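Long-range contacts in levoglucosan dehydrogenase (Pseudarthrobacter phenanthrenivorans, PDB 6A3F), which oxidises levoglucosan to 3-dehydrolevoglucosan with NAD(+) as hydride acceptor, with high specificity for this anhydro sugar: residues B[227-232]-B[400-405]; B[175-180]-B[297-302]. One frame throughout, in Å; residues are numbered along the deposited sequence.

Both interactions are antiparallel strand pairs in the large mixed sheet of the C-terminal substrate-binding domain, their centres about 19 Å apart and their nearest atoms about 10 Å apart. Strands 279-285 and 267-274 lie between them, and interaction 1 adds the outermost strand, 403-404, to 225-233. Interaction 2 pairs 174-182 with 294-301 nearer the middle. Along the chain the segments alternate, in the order 175-180, 227-232, 297-302, 400-405, so the two pairings interlock and one edge of the sheet within the chain is formed by residues near the C-terminus, beyond helix 380-399. Both contacts also touch the second subunit, which ties this sheet to the homotetramer.

Interaction 1 of 2, residues B[227-232]-B[400-405]; sequences AVNAVL and ESWVDV
Val228 and Val403 form the antiparallel hydrogen-bonded pair that adds the short strand 403-404 to the edge of the large sheet of the C-terminal domain. Val228 N reaches Val403 O at 2.9 Å, and Val403 N returns a bond of 2.9 Å to Val228 O. Ala227 and Asp404 are the adjoining non-hydrogen-bonded pair. On the other side of Val403 the indole of Trp402 lies against residues 227-229, with CE3 3.8 Å from Ala227 CB.

Asn229 meets this indole with the amide and ring planes 87° apart. Its CB sits over the six-membered ring, 3.6 Å from the centroid and 13° off the normal, a CH-pi contact. With CG anti to the backbone N (chi1 -159°), the amide extends across to the backbone of Ser401 and Trp402. CG lies near Trp402 N and OD1 near the Ser401 carbonyl carbon, while ND2 comes over the five-membered ring, so close to CD1, and to the donors Trp402 NE1 and N, that the detail is doubtful; neither N-H can bond to it as modelled.

Away from the aromatic side, the side chains of Val228 and Val405 cross at about a right angle, CG1 of the first 4.1 Å from CG2 of the second, and helix 380-399 covers Val405 through Gln385 and Ile389. Trp402 also packs on Val231 of the second subunit, so this sheet edge is part of a subunit interface. At the tip of Asn229, ND2 donates to a water 2.9 Å away, and that water donates in turn to Glu400 O at 3.1 Å.

Interaction 2 of 2, residues B[175-180]-B[297-302]; sequences LSFRGT and FEIHGT
Residues 175-180 and 297-301 run antiparallel at 177°, Ser176 pairing with His300 and Arg178 with Glu298 through backbone bonds. At the start Leu175 and Ser176 both face His300 in a classic beta bulge: His300 O accepts from Leu175 N at 2.9 Å and weakly from Ser176 N at 3.3 Å.

On one face, chi1 of 170° sets CG of Phe177 opposite the backbone N, carrying the ring to residues 297 and 299, CD2 3.7 Å from Ile299 CG1 and CE2 3.8 Å from Phe297 CB. Helices 206-221 and 157-167 cover this side. On the other face His300 NE2 donates to Glu298 OE2 at 2.7 Å, nearly in the imidazole plane, helping to set the ring's rotation; the oxygen is met on its anti side, 27° out of the carboxylate plane. Glu298 OE1 has a salt bridge to Arg291 and Ser176 OG a hydrogen bond to Glu267, both of the second subunit. Arg178 gives NH1 to Ser281 OG and forms a salt bridge from NH2 to Glu283.

One face on helices and the other against a second subunit typifies the open-faced sheet of the Gfo/Idh/MocA C-terminal domain; Phe297 lies about 8 Å, side chain to side chain, from levoglucosan-binding Tyr153.

Interaction 1 of 2, residues B[227-232]-B[400-405]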
loop_
_atom_site.group_PDB
_atom_site.type_symbol
_atom_site.label_atom_id
_atom_site.label_comp_id
_atom_site.label_asym_id
_atom_site.label_seq_id
_atom_site.Cartn_x
_atom_site.Cartn_y
_atom_site.Cartn_z
ATOM N N ALA B 227 27.547 -19.881 6.360
ATOM C CA ALA B 227 26.923 -21.186 6.311
ATOM C C ALA B 227 25.441 -21.055 5.925
ATOM O O ALA B 227 24.829 -20.037 6.167
ATOM C CB ALA B 227 27.089 -21.931 7.614
ATOM N N VAL B 228 24.891 -22.137 5.386
ATOM C CA VAL B 228 23.470 -22.225 5.032
ATOM C C VAL B 228 22.818 -23.511 5.567
ATOM O O VAL B 228 23.464 -24.541 5.835
ATOM C CB VAL B 228 23.320 -22.145 3.501
ATOM C CG1 VAL B 228 23.796 -20.820 2.933
ATOM C CG2 VAL B 228 24.058 -23.318 2.831
ATOM N N ASN B 229 21.486 -23.478 5.663
ATOM C CA ASN B 229 20.700 -24.617 6.076
ATOM C C ASN B 229 19.354 -24.540 5.350
ATOM O O ASN B 229 18.591 -23.543 5.515
ATOM C CB ASN B 229 20.519 -24.655 7.594
ATOM C CG ASN B 229 20.159 -26.022 8.154
ATOM O OD1 ASN B 229 19.331 -26.741 7.623
ATOM N ND2 ASN B 229 20.771 -26.380 9.263
ATOM N N ALA B 230 19.065 -25.533 4.501
ATOM C CA ALA B 230 18.049 -25.327 3.470
ATOM C C ALA B 230 17.058 -26.484 3.374
ATOM O O ALA B 230 17.292 -27.599 3.817
ATOM C CB ALA B 230 18.677 -25.103 2.117
ATOM N N VAL B 231 15.951 -26.174 2.693
ATOM C CA VAL B 231 14.972 -27.149 2.270
ATOM C C VAL B 231 14.605 -26.842 0.821
ATOM O O VAL B 231 14.216 -25.717 0.523
ATOM C CB VAL B 231 13.701 -27.158 3.149
ATOM C CG1 VAL B 231 12.633 -28.114 2.590
ATOM C CG2 VAL B 231 14.005 -27.468 4.607
ATOM N N LEU B 232 14.652 -27.862 -0.059
ATOM C CA LEU B 232 14.168 -27.731 -1.431
ATOM C C LEU B 232 12.868 -28.508 -1.606
ATOM O O LEU B 232 12.743 -29.623 -1.123
ATOM C CB LEU B 232 15.222 -28.282 -2.390
ATOM C CG LEU B 232 16.571 -27.595 -2.356
ATOM C CD1 LEU B 232 17.588 -28.448 -3.103
ATOM C CD2 LEU B 232 16.500 -26.206 -2.967
ATOM N N GLU B 400 20.231 -32.409 5.422
ATOM C CA GLU B 400 19.443 -31.779 6.448
ATOM C C GLU B 400 20.344 -31.203 7.527
ATOM O O GLU B 400 20.058 -31.312 8.711
ATOM C CB GLU B 400 18.409 -32.756 6.982
ATOM C CG GLU B 400 17.509 -33.260 5.880
ATOM C CD GLU B 400 16.380 -34.153 6.360
ATOM O OE1 GLU B 400 16.244 -34.326 7.575
ATOM O OE2 GLU B 400 15.626 -34.656 5.511
ATOM N N SER B 401 21.366 -30.469 7.143
ATOM C CA SER B 401 22.276 -29.988 8.149
ATOM C C SER B 401 22.907 -28.680 7.675
ATOM O O SER B 401 22.892 -28.412 6.454
ATOM C CB SER B 401 23.326 -31.070 8.450
ATOM O OG SER B 401 24.180 -31.212 7.333
ATOM N N TRP B 402 23.484 -27.890 8.603
ATOM C CA TRP B 402 24.256 -26.707 8.206
ATOM C C TRP B 402 25.431 -27.095 7.308
ATOM O O TRP B 402 26.090 -28.096 7.562
ATOM C CB TRP B 402 24.757 -25.915 9.423
ATOM C CG TRP B 402 23.672 -25.147 10.114
ATOM C CD1 TRP B 402 22.852 -25.575 11.122
ATOM C CD2 TRP B 402 23.229 -23.820 9.771
ATOM N NE1 TRP B 402 21.947 -24.595 11.438
ATOM C CE2 TRP B 402 22.169 -23.506 10.649
ATOM C CE3 TRP B 402 23.643 -22.869 8.831
ATOM C CZ2 TRP B 402 21.503 -22.283 10.589
ATOM C CZ3 TRP B 402 23.011 -21.647 8.800
ATOM C CH2 TRP B 402 21.954 -21.371 9.664
ATOM N N VAL B 403 25.722 -26.268 6.314
ATOM C CA VAL B 403 26.898 -26.446 5.478
ATOM C C VAL B 403 27.620 -25.118 5.364
ATOM O O VAL B 403 27.020 -24.065 5.102
ATOM C CB VAL B 403 26.531 -26.982 4.093
ATOM C CG1 VAL B 403 27.722 -27.009 3.129
ATOM C CG2 VAL B 403 25.833 -28.317 4.204
ATOM N N ASP B 404 28.930 -25.190 5.543
ATOM C CA ASP B 404 29.764 -24.038 5.336
ATOM C C ASP B 404 29.962 -23.681 3.878
ATOM O O ASP B 404 30.009 -24.533 2.985
ATOM C CB ASP B 404 31.139 -24.231 5.988
ATOM C CG ASP B 404 31.092 -24.289 7.521
ATOM O OD1 ASP B 404 30.161 -23.826 8.250
ATOM O OD2 ASP B 404 32.125 -24.749 8.034
ATOM N N VAL B 405 30.046 -22.388 3.611
ATOM C CA VAL B 405 30.231 -21.918 2.250
ATOM C C VAL B 405 31.682 -21.476 2.109
ATOM O O VAL B 405 32.080 -20.526 2.740
ATOM C CB VAL B 405 29.283 -20.762 1.865
ATOM C CG1 VAL B 405 29.438 -20.439 0.387
ATOM C CG2 VAL B 405 27.823 -21.056 2.186
HETATM O O HOH W 1 20.438 -28.899 10.664
#

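Interaction 2 of 2, residues B[175-180]-B[297-302]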
loop_
_atom_site.group_PDB
_atom_site.type_symbol
_atom_site.label_atom_id
_atom_site.label_comp_id
_atom_site.label_asym_id
_atom_site.label_seq_id
_atom_site.Cartn_x
_atom_site.Cartn_y
_atom_site.Cartn_z
ATOM N N LEU B 175 21.905 -6.524 11.393
ATOM C CA LEU B 175 21.678 -7.678 12.238
ATOM C C LEU B 175 21.043 -8.826 11.440
ATOM O O LEU B 175 21.408 -9.992 11.641
ATOM C CB LEU B 175 20.759 -7.290 13.381
ATOM C CG LEU B 175 21.190 -6.068 14.162
ATOM C CD1 LEU B 175 20.180 -5.789 15.255
ATOM C CD2 LEU B 175 22.627 -6.248 14.670
ATOM N N SER B 176 20.022 -8.504 10.615
ATOM C CA SER B 176 19.154 -9.523 10.078
ATOM C C SER B 176 18.704 -9.107 8.665
ATOM O O SER B 176 18.450 -7.932 8.370
ATOM C CB SER B 176 17.995 -9.772 11.024
ATOM O OG SER B 176 17.370 -11.027 10.800
ATOM N N PHE B 177 18.669 -10.110 7.760
ATOM C CA PHE B 177 18.284 -9.953 6.367
ATOM C C PHE B 177 17.242 -11.016 6.014
ATOM O O PHE B 177 17.371 -12.192 6.367
ATOM C CB PHE B 177 19.509 -10.082 5.437
ATOM C CG PHE B 177 19.225 -10.168 3.948
ATOM C CD1 PHE B 177 18.865 -11.368 3.355
ATOM C CD2 PHE B 177 19.261 -9.039 3.142
ATOM C CE1 PHE B 177 18.564 -11.426 2.002
ATOM C CE2 PHE B 177 19.017 -9.113 1.784
ATOM C CZ PHE B 177 18.646 -10.305 1.213
ATOM N N ARG B 178 16.210 -10.576 5.299
ATOM C CA ARG B 178 15.148 -11.444 4.751
ATOM C C ARG B 178 15.100 -11.106 3.268
ATOM O O ARG B 178 14.905 -9.936 2.939
ATOM C CB ARG B 178 13.791 -11.240 5.461
ATOM C CG ARG B 178 12.597 -11.931 4.786
ATOM C CD ARG B 178 12.806 -13.460 4.676
ATOM N NE ARG B 178 11.616 -14.144 4.185
ATOM C CZ ARG B 178 11.462 -15.448 4.044
ATOM N NH1 ARG B 178 12.434 -16.284 4.403
ATOM N NH2 ARG B 178 10.327 -15.876 3.510
ATOM N N GLY B 179 15.240 -12.084 2.384
ATOM C CA GLY B 179 15.080 -11.792 0.961
ATOM C C GLY B 179 14.240 -12.842 0.270
ATOM O O GLY B 179 14.318 -14.044 0.605
ATOM N N THR B 180 13.371 -12.389 -0.661
ATOM C CA THR B 180 12.504 -13.360 -1.333
ATOM C C THR B 180 12.448 -13.059 -2.828
ATOM O O THR B 180 12.708 -11.957 -3.280
ATOM C CB THR B 180 11.087 -13.444 -0.776
ATOM O OG1 THR B 180 10.333 -12.290 -1.154
ATOM C CG2 THR B 180 11.037 -13.756 0.707
ATOM N N PHE B 297 13.464 -7.440 -0.202
ATOM C CA PHE B 297 14.321 -7.700 0.951
ATOM C C PHE B 297 13.865 -6.785 2.069
ATOM O O PHE B 297 13.233 -5.723 1.810
ATOM C CB PHE B 297 15.805 -7.513 0.610
ATOM C CG PHE B 297 16.198 -6.162 0.071
ATOM C CD1 PHE B 297 16.366 -5.068 0.925
ATOM C CD2 PHE B 297 16.511 -6.015 -1.277
ATOM C CE1 PHE B 297 16.771 -3.841 0.414
ATOM C CE2 PHE B 297 16.957 -4.793 -1.764
ATOM C CZ PHE B 297 17.067 -3.712 -0.918
ATOM N N GLU B 298 14.159 -7.230 3.279
ATOM C CA GLU B 298 13.948 -6.434 4.454
ATOM C C GLU B 298 15.201 -6.592 5.300
ATOM O O GLU B 298 15.560 -7.714 5.606
ATOM C CB GLU B 298 12.728 -6.882 5.248
ATOM C CG GLU B 298 12.531 -6.147 6.575
ATOM C CD GLU B 298 11.101 -6.061 7.123
ATOM O OE1 GLU B 298 10.129 -6.382 6.376
ATOM O OE2 GLU B 298 10.922 -5.588 8.278
ATOM N N ILE B 299 15.818 -5.474 5.603
ATOM C CA ILE B 299 17.036 -5.452 6.381
ATOM C C ILE B 299 16.795 -4.729 7.696
ATOM O O ILE B 299 16.277 -3.601 7.699
ATOM C CB ILE B 299 18.192 -4.823 5.606
ATOM C CG1 ILE B 299 18.538 -5.616 4.338
ATOM C CG2 ILE B 299 19.388 -4.682 6.538
ATOM C CD1 ILE B 299 19.448 -4.883 3.382
ATOM N N HIS B 300 17.177 -5.364 8.815
ATOM C CA HIS B 300 17.087 -4.706 10.162
ATOM C C HIS B 300 18.507 -4.364 10.629
ATOM O O HIS B 300 19.336 -5.269 10.794
ATOM C CB HIS B 300 16.359 -5.562 11.173
ATOM C CG HIS B 300 15.003 -6.006 10.728
ATOM N ND1 HIS B 300 14.476 -7.237 11.049
ATOM C CD2 HIS B 300 14.075 -5.380 9.989
ATOM C CE1 HIS B 300 13.257 -7.332 10.515
ATOM N NE2 HIS B 300 12.991 -6.219 9.870
ATOM N N GLY B 301 18.770 -3.060 10.770
ATOM C CA GLY B 301 20.015 -2.587 11.341
ATOM C C GLY B 301 19.806 -2.065 12.757
ATOM O O GLY B 301 18.666 -1.888 13.194
ATOM N N THR B 302 20.898 -1.702 13.439
ATOM C CA THR B 302 20.751 -1.245 14.823
ATOM C C THR B 302 20.064 0.124 14.870
ATOM O O THR B 302 19.566 0.495 15.950
ATOM C CB THR B 302 22.105 -1.224 15.555
ATOM O OG1 THR B 302 22.945 -0.404 14.758
ATOM C CG2 THR B 302 22.682 -2.612 15.703
#